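Local atomic coordinates of prolyl endopeptidase (Myxococcus xanthus, PDB entry 2BKL), a protein that probably hydrolyses oligopeptides as a serine endopeptidase of the S9A family, cutting after proline and much less readily after alanine. Residues 5-10 with 32-37; 14-19 with 585-590; 205-210 with 214-219; 285-288 with 294-297; 379-382 with 388-391. One frame throughout, in Å; residues are numbered along the deposited sequence.

Interaction 1 (5-10 with 32-37); sequences ATRAEQ and APEVQT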
# COMPACT_ATOMS: atom_id res chain seq x y z
N ALA A 5 13.59 31.22 -4.41
CA ALA A 5 13.69 31.24 -5.86
C ALA A 5 14.11 29.88 -6.39
O ALA A 5 14.90 29.16 -5.75
CB ALA A 5 14.68 32.29 -6.30
N THR A 6 13.59 29.52 -7.57
CA THR A 6 14.06 28.36 -8.30
C THR A 6 14.46 28.78 -9.70
O THR A 6 13.60 29.18 -10.51
CB THR A 6 12.99 27.25 -8.40
OG1 THR A 6 12.41 26.98 -7.10
CG2 THR A 6 13.66 25.95 -8.81
N ARG A 7 15.74 28.68 -9.99
CA ARG A 7 16.23 28.89 -11.34
C ARG A 7 15.57 27.90 -12.31
O ARG A 7 15.52 26.70 -12.02
CB ARG A 7 17.75 28.71 -11.37
CG ARG A 7 18.38 28.71 -12.77
CD ARG A 7 19.91 28.48 -12.79
NE ARG A 7 20.36 27.13 -12.38
CZ ARG A 7 20.76 26.80 -11.16
NH1 ARG A 7 20.74 27.71 -10.18
NH2 ARG A 7 21.17 25.57 -10.90
N ALA A 8 15.09 28.41 -13.43
CA ALA A 8 14.57 27.63 -14.53
C ALA A 8 15.61 27.64 -15.63
O ALA A 8 16.12 28.71 -15.99
CB ALA A 8 13.28 28.21 -15.05
N GLU A 9 15.95 26.46 -16.14
CA GLU A 9 16.89 26.33 -17.25
C GLU A 9 16.18 25.93 -18.54
O GLU A 9 15.00 25.60 -18.57
CB GLU A 9 17.99 25.34 -16.91
CG GLU A 9 18.77 25.71 -15.65
CD GLU A 9 19.87 24.74 -15.28
OE1 GLU A 9 19.79 23.54 -15.62
OE2 GLU A 9 20.83 25.16 -14.60
N GLN A 10 16.90 25.99 -19.65
CA GLN A 10 16.32 25.68 -20.95
C GLN A 10 16.69 24.29 -21.42
O GLN A 10 16.92 24.07 -22.60
CB GLN A 10 16.76 26.73 -21.97
CG GLN A 10 16.35 28.15 -21.60
CD GLN A 10 14.86 28.33 -21.58
OE1 GLN A 10 14.18 28.01 -22.57
NE2 GLN A 10 14.33 28.83 -20.46
N ALA A 32 23.73 17.37 -5.00
CA ALA A 32 24.26 18.71 -5.22
C ALA A 32 23.96 19.60 -4.02
O ALA A 32 22.80 19.67 -3.59
CB ALA A 32 23.64 19.28 -6.47
N PRO A 33 24.96 20.28 -3.44
CA PRO A 33 24.68 21.20 -2.33
C PRO A 33 23.61 22.26 -2.62
O PRO A 33 22.86 22.65 -1.72
CB PRO A 33 26.05 21.85 -2.06
CG PRO A 33 27.00 20.81 -2.46
CD PRO A 33 26.41 20.16 -3.69
N GLU A 34 23.53 22.75 -3.85
CA GLU A 34 22.55 23.77 -4.16
C GLU A 34 21.14 23.21 -3.98
O GLU A 34 20.25 23.93 -3.58
CB GLU A 34 22.70 24.28 -5.58
CG GLU A 34 21.93 25.55 -5.84
CD GLU A 34 21.99 26.01 -7.28
OE1 GLU A 34 22.61 25.34 -8.14
OE2 GLU A 34 21.40 27.08 -7.53
N VAL A 35 20.96 21.94 -4.32
CA VAL A 35 19.65 21.30 -4.21
C VAL A 35 19.33 21.09 -2.72
O VAL A 35 18.21 21.38 -2.29
CB VAL A 35 19.58 19.98 -5.01
CG1 VAL A 35 18.24 19.26 -4.75
CG2 VAL A 35 19.82 20.22 -6.49
N GLN A 36 20.29 20.62 -1.93
CA GLN A 36 20.05 20.49 -0.49
C GLN A 36 19.70 21.82 0.16
O GLN A 36 18.77 21.89 0.97
CB GLN A 36 21.27 19.88 0.21
CG GLN A 36 21.48 18.43 -0.16
CD GLN A 36 20.42 17.49 0.42
OE1 GLN A 36 19.92 17.70 1.54
NE2 GLN A 36 20.09 16.43 -0.32
N THR A 37 20.40 22.90 -0.21
CA THR A 37 20.06 24.22 0.32
C THR A 37 18.61 24.64 -0.03
O THR A 37 17.87 25.20 0.81
CB THR A 37 21.06 25.25 -0.23
OG1 THR A 37 22.36 24.95 0.30
CG2 THR A 37 20.76 26.63 0.26
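Arg7 and Glu34 form an end-on, two-pronged salt bridge that is the centre of a three-residue ionic network with Glu9. It fastens the N-terminal arm ahead of strand 12-15 to the first turn of helix 33-51. The tight part is confined to the charged ends. NH1 of Arg7 donates to OE2 of Glu34 over 2.8 Å, almost straight at 174°, and NH2 of Arg7 reaches OE1 of Glu34 at 3.1 Å. Both oxygens are met on their syn sides and lie close to the guanidinium plane, although the carboxylate is twisted 29° from it. Glu34 reaches Arg7 because CG stands anti to the backbone N (chi1 -166°) and the chain beyond is extended. Trp26 adds a cation-pi contact to Arg7 and also touches the side chain of Glu34, so the pair has an aromatic neighbour. The rest is loose. Both residues are exposed, only 80 Å² is buried between the segments, and no apolar side chains meet across them, so water is likely to screen the charges. The guanidinium is also held at its NE edge, where NE of Arg7 points at OE2 of Glu9, 3.0 Å away on the anti side of that carboxylate.

Interaction 2 (14-19 with 585-590); sequences TLHGVQ and EDFKTL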
# COMPACT_ATOMS: atom_id res chain seq x y z
N THR A 14 14.93 15.61 -27.18
CA THR A 14 14.11 15.15 -28.27
C THR A 14 13.90 13.68 -28.05
O THR A 14 14.85 12.91 -28.12
CB THR A 14 14.79 15.38 -29.61
OG1 THR A 14 15.06 16.77 -29.77
CG2 THR A 14 13.83 15.06 -30.74
N LEU A 15 12.66 13.30 -27.78
CA LEU A 15 12.30 11.93 -27.53
C LEU A 15 11.26 11.51 -28.56
O LEU A 15 10.20 12.12 -28.65
CB LEU A 15 11.73 11.81 -26.11
CG LEU A 15 12.62 12.47 -25.04
CD1 LEU A 15 11.95 12.45 -23.68
CD2 LEU A 15 13.98 11.78 -24.95
N HIS A 16 11.59 10.50 -29.35
CA HIS A 16 10.69 9.98 -30.38
C HIS A 16 10.13 11.09 -31.28
O HIS A 16 8.94 11.13 -31.59
CB HIS A 16 9.56 9.17 -29.72
CG HIS A 16 10.06 8.17 -28.72
ND1 HIS A 16 10.73 7.02 -29.08
CD2 HIS A 16 10.02 8.18 -27.36
CE1 HIS A 16 11.06 6.35 -27.99
NE2 HIS A 16 10.64 7.03 -26.93
N GLY A 17 11.01 12.02 -31.64
CA GLY A 17 10.67 13.09 -32.56
C GLY A 17 10.02 14.31 -31.94
O GLY A 17 9.70 15.26 -32.65
N VAL A 18 9.83 14.30 -30.61
CA VAL A 18 9.08 15.33 -29.90
C VAL A 18 9.99 16.03 -28.90
O VAL A 18 10.67 15.37 -28.14
CB VAL A 18 7.91 14.68 -29.10
CG1 VAL A 18 7.24 15.72 -28.20
CG2 VAL A 18 6.90 14.04 -30.03
N GLN A 19 9.97 17.36 -28.90
CA GLN A 19 10.70 18.17 -27.92
C GLN A 19 9.99 18.11 -26.57
O GLN A 19 8.78 18.35 -26.48
CB GLN A 19 10.78 19.63 -28.38
CG GLN A 19 11.46 19.83 -29.72
CD GLN A 19 12.90 19.39 -29.71
OE1 GLN A 19 13.24 18.35 -30.25
NE2 GLN A 19 13.75 20.19 -29.07
N GLU A 585 5.21 4.35 -28.38
CA GLU A 585 3.77 4.39 -28.11
C GLU A 585 3.52 4.71 -26.64
O GLU A 585 2.60 5.45 -26.31
CB GLU A 585 3.06 3.09 -28.52
CG GLU A 585 2.83 2.93 -30.04
CD GLU A 585 2.24 4.17 -30.73
OE1 GLU A 585 1.21 4.73 -30.27
OE2 GLU A 585 2.81 4.58 -31.78
N ASP A 586 4.33 4.11 -25.77
CA ASP A 586 4.20 4.39 -24.34
C ASP A 586 4.47 5.86 -24.07
O ASP A 586 3.81 6.47 -23.22
CB ASP A 586 5.20 3.60 -23.50
CG ASP A 586 4.98 2.10 -23.48
OD1 ASP A 586 4.11 1.57 -24.23
OD2 ASP A 586 5.67 1.37 -22.72
N PHE A 587 5.49 6.41 -24.72
CA PHE A 587 5.83 7.82 -24.53
C PHE A 587 4.65 8.71 -24.85
O PHE A 587 4.38 9.66 -24.12
CB PHE A 587 7.04 8.21 -25.42
CG PHE A 587 7.25 9.70 -25.53
CD1 PHE A 587 7.78 10.41 -24.47
CD2 PHE A 587 6.90 10.38 -26.68
CE1 PHE A 587 7.96 11.79 -24.56
CE2 PHE A 587 7.06 11.76 -26.76
CZ PHE A 587 7.62 12.46 -25.71
N LYS A 588 3.95 8.44 -25.95
CA LYS A 588 2.83 9.30 -26.33
C LYS A 588 1.78 9.33 -25.20
O LYS A 588 1.29 10.38 -24.82
CB LYS A 588 2.19 8.84 -27.63
CG LYS A 588 1.06 9.75 -28.07
CD LYS A 588 0.72 9.54 -29.53
CE LYS A 588 -0.38 10.51 -29.97
NZ LYS A 588 -1.63 10.29 -29.20
N THR A 589 1.47 8.16 -24.66
CA THR A 589 0.54 8.06 -23.56
C THR A 589 1.00 8.82 -22.32
O THR A 589 0.25 9.59 -21.75
CB THR A 589 0.36 6.56 -23.20
OG1 THR A 589 -0.36 5.91 -24.27
CG2 THR A 589 -0.49 6.36 -21.94
N LEU A 590 2.23 8.57 -21.89
CA LEU A 590 2.77 9.17 -20.67
C LEU A 590 2.90 10.67 -20.80
O LEU A 590 2.56 11.40 -19.86
CB LEU A 590 4.12 8.52 -20.36
CG LEU A 590 4.06 7.05 -19.98
CD1 LEU A 590 5.41 6.39 -20.24
CD2 LEU A 590 3.62 6.91 -18.53
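Phe587 leaves helix 584-593 with CG anti to the backbone N (chi1 167°), which sends its ring into the hairpin of strands 12-15 and 18-21. Leu15 and His16 each hold CG anti to their own carbonyl carbon (chi1 near -50°) and come to meet it. The three hairpin residues approach the ring differently. CB of Leu15 sits over one face, toward the rim, 4.1 Å from CE1 of Phe587. Val18 comes to the edge, its CB 3.8 Å from CE2 of Phe587, and the carbonyl O of Leu15 lies 3.7 Å from that same CE2. His16 slides past in the opposite direction, bringing CD2 to 3.6 Å from CB of Phe587. The two rings are inclined at 44°, neither stacked nor edge-to-face. Shortening Phe587 to an alanine would probably open a gap beneath the type I' turn and leave Leu15 and Val18 without the ring they rest on. The N-terminal hairpin is thus seated on a helix of the hydrolase domain largely by apolar surface, and the polar end of His16 is taken up outside the two segments, where NE2 bonds to the carbonyl of Ala581.

Interaction 3 (205-210 with 214-219); sequences RYHTLG and SKDTVV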
# COMPACT_ATOMS: atom_id res chain seq x y z
N ARG A 205 17.34 -17.41 -1.79
CA ARG A 205 18.38 -18.11 -1.04
C ARG A 205 17.78 -18.88 0.14
O ARG A 205 16.64 -18.65 0.51
CB ARG A 205 19.46 -17.15 -0.56
CG ARG A 205 20.15 -16.42 -1.74
CD ARG A 205 21.58 -16.02 -1.44
NE ARG A 205 21.69 -15.22 -0.23
CZ ARG A 205 22.85 -14.75 0.24
NH1 ARG A 205 23.98 -14.98 -0.43
NH2 ARG A 205 22.89 -14.06 1.37
N TYR A 206 18.56 -19.79 0.70
CA TYR A 206 18.18 -20.50 1.93
C TYR A 206 19.23 -20.21 2.96
O TYR A 206 20.43 -20.42 2.72
CB TYR A 206 18.05 -22.02 1.76
CG TYR A 206 17.54 -22.69 3.02
CD1 TYR A 206 16.20 -22.75 3.27
CD2 TYR A 206 18.39 -23.22 3.96
CE1 TYR A 206 15.70 -23.32 4.43
CE2 TYR A 206 17.91 -23.80 5.13
CZ TYR A 206 16.55 -23.86 5.35
OH TYR A 206 16.08 -24.43 6.52
N HIS A 207 18.81 -19.72 4.11
CA HIS A 207 19.73 -19.45 5.20
C HIS A 207 19.56 -20.52 6.28
O HIS A 207 18.46 -20.70 6.82
CB HIS A 207 19.49 -18.08 5.83
CG HIS A 207 20.42 -17.83 6.97
ND1 HIS A 207 21.78 -17.89 6.81
CD2 HIS A 207 20.20 -17.62 8.28
CE1 HIS A 207 22.36 -17.69 7.97
NE2 HIS A 207 21.44 -17.51 8.89
N THR A 208 20.63 -21.25 6.56
CA THR A 208 20.64 -22.18 7.68
C THR A 208 21.05 -21.43 8.95
O THR A 208 22.10 -20.76 8.96
CB THR A 208 21.63 -23.31 7.39
OG1 THR A 208 21.18 -24.11 6.26
CG2 THR A 208 21.71 -24.30 8.59
N LEU A 209 20.24 -21.48 10.00
CA LEU A 209 20.55 -20.75 11.22
C LEU A 209 21.89 -21.19 11.77
O LEU A 209 22.19 -22.39 11.80
CB LEU A 209 19.51 -21.00 12.32
CG LEU A 209 18.12 -20.40 12.22
CD1 LEU A 209 17.40 -20.53 13.58
CD2 LEU A 209 18.16 -18.96 11.78
N GLY A 210 22.67 -20.22 12.22
CA GLY A 210 23.94 -20.49 12.85
C GLY A 210 25.11 -20.57 11.90
O GLY A 210 26.23 -20.76 12.35
N SER A 214 27.11 -15.90 3.75
CA SER A 214 27.83 -16.13 2.49
C SER A 214 27.73 -17.59 1.99
O SER A 214 27.88 -17.84 0.77
CB SER A 214 29.31 -15.75 2.62
OG SER A 214 29.96 -16.72 3.42
N LYS A 215 27.46 -18.53 2.90
CA LYS A 215 27.26 -19.94 2.56
C LYS A 215 25.81 -20.28 2.18
O LYS A 215 25.52 -21.42 1.81
CB LYS A 215 27.70 -20.86 3.71
CG LYS A 215 29.14 -20.66 4.17
CD LYS A 215 29.47 -21.53 5.37
CE LYS A 215 30.94 -21.47 5.74
NZ LYS A 215 31.27 -22.46 6.80
N ASP A 216 24.91 -19.30 2.25
CA ASP A 216 23.51 -19.55 1.91
C ASP A 216 23.40 -20.12 0.51
O ASP A 216 24.09 -19.64 -0.40
CB ASP A 216 22.70 -18.25 1.97
CG ASP A 216 22.40 -17.80 3.39
OD1 ASP A 216 22.88 -18.43 4.37
OD2 ASP A 216 21.66 -16.80 3.63
N THR A 217 22.56 -21.13 0.32
CA THR A 217 22.40 -21.72 -1.01
C THR A 217 21.56 -20.81 -1.89
O THR A 217 20.61 -20.16 -1.43
CB THR A 217 21.80 -23.15 -1.01
OG1 THR A 217 20.48 -23.13 -0.48
CG2 THR A 217 22.56 -24.05 -0.07
N VAL A 218 21.94 -20.75 -3.16
CA VAL A 218 21.16 -20.11 -4.18
C VAL A 218 20.10 -21.09 -4.66
O VAL A 218 20.40 -22.11 -5.28
CB VAL A 218 22.03 -19.64 -5.37
CG1 VAL A 218 21.19 -18.92 -6.38
CG2 VAL A 218 23.20 -18.74 -4.85
N VAL A 219 18.86 -20.79 -4.29
CA VAL A 219 17.71 -21.60 -4.61
C VAL A 219 17.16 -21.31 -6.01
O VAL A 219 16.76 -22.22 -6.73
CB VAL A 219 16.64 -21.39 -3.53
CG1 VAL A 219 15.32 -22.03 -3.88
CG2 VAL A 219 17.18 -21.88 -2.21
O HOH W 1 23.36 -20.83 5.22
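Tyr206 and Thr217 are an antiparallel hydrogen-bonded pair, with Tyr206 N to Thr217 O at 3.0 Å and a weak return bond from Thr217 N to Tyr206 O, between short strand axes inclined at 143°. Beyond this pairing Asp216 is the hub of the polar side-chain contacts. Its CG is anti to the carbonyl carbon (chi1 -75°), which places the carboxylate beside His207. ND1 of His207 donates over 2.7 Å, nearly straight, to OD1 of Asp216, which accepts on its syn lone pair and lies in the imidazole plane. A water donates to the same OD1 of Asp216 at 2.6 Å and accepts from Thr208 N at 3.1 Å, so this oxygen is gripped twice. The two strands are the outer pair of a four-stranded antiparallel blade of the beta-propeller, and from the next strand inward Tyr184 bonds through its hydroxyl to both Asp216 OD2 and Arg205 NH2. NE2 of His207 bonds to Asp163, and two flanking carboxylates would probably favour a protonated imidazole. Arg205 meets Asp216 differently: CB of Asp216 lies over the centre of one guanidinium face. OD2 of Asp216 stands well out of that plane with no N-H aimed at it, so the long 3.8 Å salt bridge from Arg205 NH2 to Asp216 OD2 acts through charge alone. On the face opposite Arg205, CB of Tyr206 packs 3.5 Å from OG1 of Thr217, and CG2 of Val219 also comes near.

Interaction 4 (285-288 with 294-297); sequences YVLT and RQRV
Thr288 and Arg296 exchange two backbone hydrogen bonds that pair the strands of this hairpin. Thr288 N reaches Arg296 O at 3.0 Å, nearly in line with the carbonyl, while Arg296 N reaches Thr288 O at 2.9 Å from a direction tilted slightly out of its carbonyl plane. Thr288 O receives a further CA-H...O contact from Gln295 CA at 3.2 Å, made where Gln295 enters the strand with a positive phi of 77°. Next outward comes a water: it donates to Leu287 O at 2.9 Å and to Gln295 OE1 at 2.7 Å, bridging the first strand and the incoming amide. The other end of that amide is fixed too, since Gln295 NE2 donates to the carbonyl of Leu322 in the neighbouring strand 321-328. Leu287 packs against this amide. With its CG anti to the backbone N (chi1 171°), it crosses Gln295 at about a right angle and rests CG 3.9 Å from NE2 of Gln295. CD1 of Leu287 also meets CG2 of Val297 at 4.2 Å, and both residues touch Leu322. On the opposite face Thr288 CG2 approaches Arg296 CG, whose extended chain carries the guanidinium to a salt bridge with Glu312 and a bond to the carbonyl of Glu290. These are the two middle strands of a four-stranded propeller blade. With OE1 bonded to the water and NE2 to Leu322 O, the glutamine can probably lie against Leu287 at little energetic cost, and it links this blade to strand 321-328 of the next.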
# COMPACT_ATOMS: atom_id res chain seq x y z
N TYR A 285 -3.97 -25.53 -4.61
CA TYR A 285 -5.15 -24.69 -4.78
C TYR A 285 -4.70 -23.42 -5.49
O TYR A 285 -3.91 -22.67 -4.96
CB TYR A 285 -5.85 -24.42 -3.43
CG TYR A 285 -6.29 -25.73 -2.81
CD1 TYR A 285 -5.43 -26.46 -2.00
CD2 TYR A 285 -7.52 -26.28 -3.13
CE1 TYR A 285 -5.79 -27.70 -1.51
CE2 TYR A 285 -7.90 -27.54 -2.63
CZ TYR A 285 -7.03 -28.24 -1.82
OH TYR A 285 -7.38 -29.47 -1.36
N VAL A 286 -5.20 -23.21 -6.69
CA VAL A 286 -4.71 -22.15 -7.57
C VAL A 286 -5.81 -21.12 -7.75
O VAL A 286 -6.85 -21.43 -8.33
CB VAL A 286 -4.29 -22.71 -8.95
CG1 VAL A 286 -3.82 -21.60 -9.87
CG2 VAL A 286 -3.23 -23.76 -8.81
N LEU A 287 -5.55 -19.91 -7.29
CA LEU A 287 -6.44 -18.78 -7.47
C LEU A 287 -5.99 -18.02 -8.70
O LEU A 287 -4.82 -17.61 -8.78
CB LEU A 287 -6.38 -17.85 -6.24
CG LEU A 287 -7.10 -16.51 -6.35
CD1 LEU A 287 -8.62 -16.66 -6.50
CD2 LEU A 287 -6.72 -15.64 -5.14
N THR A 288 -6.87 -17.82 -9.66
CA THR A 288 -6.48 -17.22 -10.93
C THR A 288 -7.57 -16.45 -11.62
O THR A 288 -8.77 -16.72 -11.43
CB THR A 288 -5.93 -18.35 -11.86
OG1 THR A 288 -5.49 -17.79 -13.09
CG2 THR A 288 -7.01 -19.32 -12.23
N ARG A 294 -13.12 -11.94 -12.65
CA ARG A 294 -13.34 -11.84 -11.21
C ARG A 294 -12.79 -13.01 -10.37
O ARG A 294 -13.05 -13.09 -9.16
CB ARG A 294 -14.82 -11.65 -10.93
CG ARG A 294 -15.37 -10.29 -11.38
CD ARG A 294 -16.86 -10.12 -11.10
NE ARG A 294 -17.63 -11.21 -11.71
CZ ARG A 294 -18.16 -11.19 -12.91
NH1 ARG A 294 -18.06 -10.11 -13.69
NH2 ARG A 294 -18.80 -12.25 -13.34
N GLN A 295 -12.00 -13.87 -11.01
CA GLN A 295 -11.21 -14.96 -10.42
C GLN A 295 -12.01 -16.18 -10.04
O GLN A 295 -13.23 -16.15 -9.82
CB GLN A 295 -10.33 -14.48 -9.25
CG GLN A 295 -9.30 -13.46 -9.71
CD GLN A 295 -8.01 -13.44 -8.92
OE1 GLN A 295 -6.95 -13.80 -9.45
NE2 GLN A 295 -8.06 -13.01 -7.66
N ARG A 296 -11.28 -17.28 -9.99
CA ARG A 296 -11.83 -18.60 -9.69
C ARG A 296 -10.72 -19.45 -9.09
O ARG A 296 -9.56 -19.03 -9.06
CB ARG A 296 -12.39 -19.24 -10.97
CG ARG A 296 -11.41 -19.41 -12.11
CD ARG A 296 -12.08 -20.08 -13.30
NE ARG A 296 -11.33 -20.03 -14.53
CZ ARG A 296 -11.64 -20.75 -15.60
NH1 ARG A 296 -12.70 -21.56 -15.60
NH2 ARG A 296 -10.90 -20.66 -16.69
N VAL A 297 -11.09 -20.61 -8.57
CA VAL A 297 -10.15 -21.53 -7.94
C VAL A 297 -10.14 -22.91 -8.59
O VAL A 297 -11.19 -23.51 -8.77
CB VAL A 297 -10.39 -21.71 -6.42
CG1 VAL A 297 -9.26 -22.51 -5.79
CG2 VAL A 297 -10.52 -20.34 -5.73
O HOH W 2 -4.49 -14.76 -8.69

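Interaction 5 (379-382 with 388-391); sequences YVFT and RQIY
The rings of Tyr379 and Tyr391 form the centre, nearly parallel at 17° but slid so far, with centroids 5.2 Å apart, that they barely overlap. Instead, CE1 of Tyr379 presses on CB of Tyr391 at 3.5 Å, and OH of Tyr379 stands over one face of the Tyr391 ring, toward its rim. Tyr379 reaches this place with CG lodged between its backbone N and carbonyl carbon (chi1 76°), which swings the ring across to the partner strand. Replacing Tyr379 with an alanine would probably strip the cover from that face of Tyr391 and leave a gap beside Val357 and Pro360, which the ring also touches. On the other face of the sheet CG2 of Val380 meets CG1 of Ile390 at 4.2 Å. CG1 of Val380 lies over the guanidinium face of Arg388, 3.6 Å from NH1 of Arg388. CG2 of Thr382 runs alongside the CG of Arg388, and OG1 of Thr382 bonds to the carbonyl of Ala462. At the polar edge Tyr391 OH donates to Gln389 OE1 over 2.9 Å, coming from above the amide plane, 49° out of it; the amide of Gln389 lies beside the Phe381 ring. Four backbone bonds join the strands, the shortest from Phe381 N to Gln389 O at 2.8 Å. Val380 and Ile390 both touch Thr74 of strand 71-78, so this antiparallel hairpin, the middle of the last propeller blade, meets the first through side-chain packing, consistent with the unlatched propeller known for prolyl oligopeptidases.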
# COMPACT_ATOMS: atom_id res chain seq x y z
N TYR A 379 -10.53 -12.72 12.04
CA TYR A 379 -10.64 -11.71 11.02
C TYR A 379 -10.79 -10.35 11.65
O TYR A 379 -11.21 -10.21 12.80
CB TYR A 379 -11.78 -12.00 10.04
CG TYR A 379 -13.18 -11.72 10.53
CD1 TYR A 379 -13.92 -12.70 11.16
CD2 TYR A 379 -13.79 -10.48 10.31
CE1 TYR A 379 -15.26 -12.44 11.59
CE2 TYR A 379 -15.07 -10.23 10.73
CZ TYR A 379 -15.79 -11.21 11.39
OH TYR A 379 -17.09 -10.92 11.77
N VAL A 380 -10.40 -9.35 10.88
CA VAL A 380 -10.48 -7.95 11.28
C VAL A 380 -11.63 -7.28 10.59
O VAL A 380 -11.83 -7.49 9.39
CB VAL A 380 -9.16 -7.25 10.89
CG1 VAL A 380 -9.15 -5.78 11.29
CG2 VAL A 380 -7.94 -7.96 11.48
N PHE A 381 -12.41 -6.50 11.33
CA PHE A 381 -13.48 -5.69 10.78
C PHE A 381 -13.32 -4.22 11.15
O PHE A 381 -13.02 -3.89 12.29
CB PHE A 381 -14.82 -6.21 11.28
CG PHE A 381 -15.98 -5.40 10.79
CD1 PHE A 381 -16.52 -5.66 9.55
CD2 PHE A 381 -16.50 -4.38 11.57
CE1 PHE A 381 -17.56 -4.91 9.07
CE2 PHE A 381 -17.52 -3.62 11.11
CZ PHE A 381 -18.07 -3.89 9.87
N THR A 382 -13.48 -3.34 10.18
CA THR A 382 -13.48 -1.90 10.42
C THR A 382 -14.60 -1.29 9.59
O THR A 382 -15.12 -1.89 8.68
CB THR A 382 -12.16 -1.17 10.01
OG1 THR A 382 -11.89 -1.41 8.60
CG2 THR A 382 -10.97 -1.75 10.71
N ARG A 388 -11.01 -0.74 14.56
CA ARG A 388 -10.73 -2.15 14.33
C ARG A 388 -11.27 -3.04 15.42
O ARG A 388 -11.05 -2.82 16.60
CB ARG A 388 -9.22 -2.42 14.22
CG ARG A 388 -8.61 -2.12 12.88
CD ARG A 388 -7.09 -2.01 12.92
NE ARG A 388 -6.42 -3.14 13.56
CZ ARG A 388 -5.88 -4.18 12.91
NH1 ARG A 388 -5.89 -4.24 11.58
NH2 ARG A 388 -5.29 -5.16 13.60
N GLN A 389 -11.97 -4.07 14.98
CA GLN A 389 -12.43 -5.15 15.83
C GLN A 389 -11.86 -6.43 15.27
O GLN A 389 -11.86 -6.62 14.07
CB GLN A 389 -13.93 -5.24 15.76
CG GLN A 389 -14.63 -3.99 16.33
CD GLN A 389 -16.13 -3.99 16.15
OE1 GLN A 389 -16.70 -4.82 15.45
NE2 GLN A 389 -16.78 -3.01 16.76
N ILE A 390 -11.40 -7.32 16.12
CA ILE A 390 -10.96 -8.63 15.71
C ILE A 390 -11.89 -9.67 16.28
O ILE A 390 -12.19 -9.65 17.46
CB ILE A 390 -9.54 -8.91 16.18
CG1 ILE A 390 -8.58 -7.86 15.62
CG2 ILE A 390 -9.13 -10.33 15.78
CD1 ILE A 390 -7.19 -8.00 16.20
N TYR A 391 -12.34 -10.58 15.43
CA TYR A 391 -13.18 -11.69 15.81
C TYR A 391 -12.41 -12.99 15.74
O TYR A 391 -11.63 -13.22 14.80
CB TYR A 391 -14.43 -11.75 14.92
CG TYR A 391 -15.36 -10.61 15.23
CD1 TYR A 391 -15.17 -9.37 14.65
CD2 TYR A 391 -16.40 -10.76 16.11
CE1 TYR A 391 -15.96 -8.32 14.95
CE2 TYR A 391 -17.24 -9.69 16.42
CZ TYR A 391 -16.99 -8.47 15.83
OH TYR A 391 -17.80 -7.39 16.09

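From the N terminus, interaction 1 closes a short loop between the N-terminal arm and helix 33-51. Interaction 2 opens before that loop is shut, so the two cross. Its second segment arrives more than 560 residues later, on helix 584-593, and brings the beginning of the chain back onto the hydrolase domain. The long excursion between contains interactions 3, 4 and 5 in series, each a local hairpin within a separate four-stranded blade of the propeller. Interactions 4 and 5 have centres about 25 Å apart, and none of the three touches another. Two contacts thus anchor the N-terminal region, while three build individual blades.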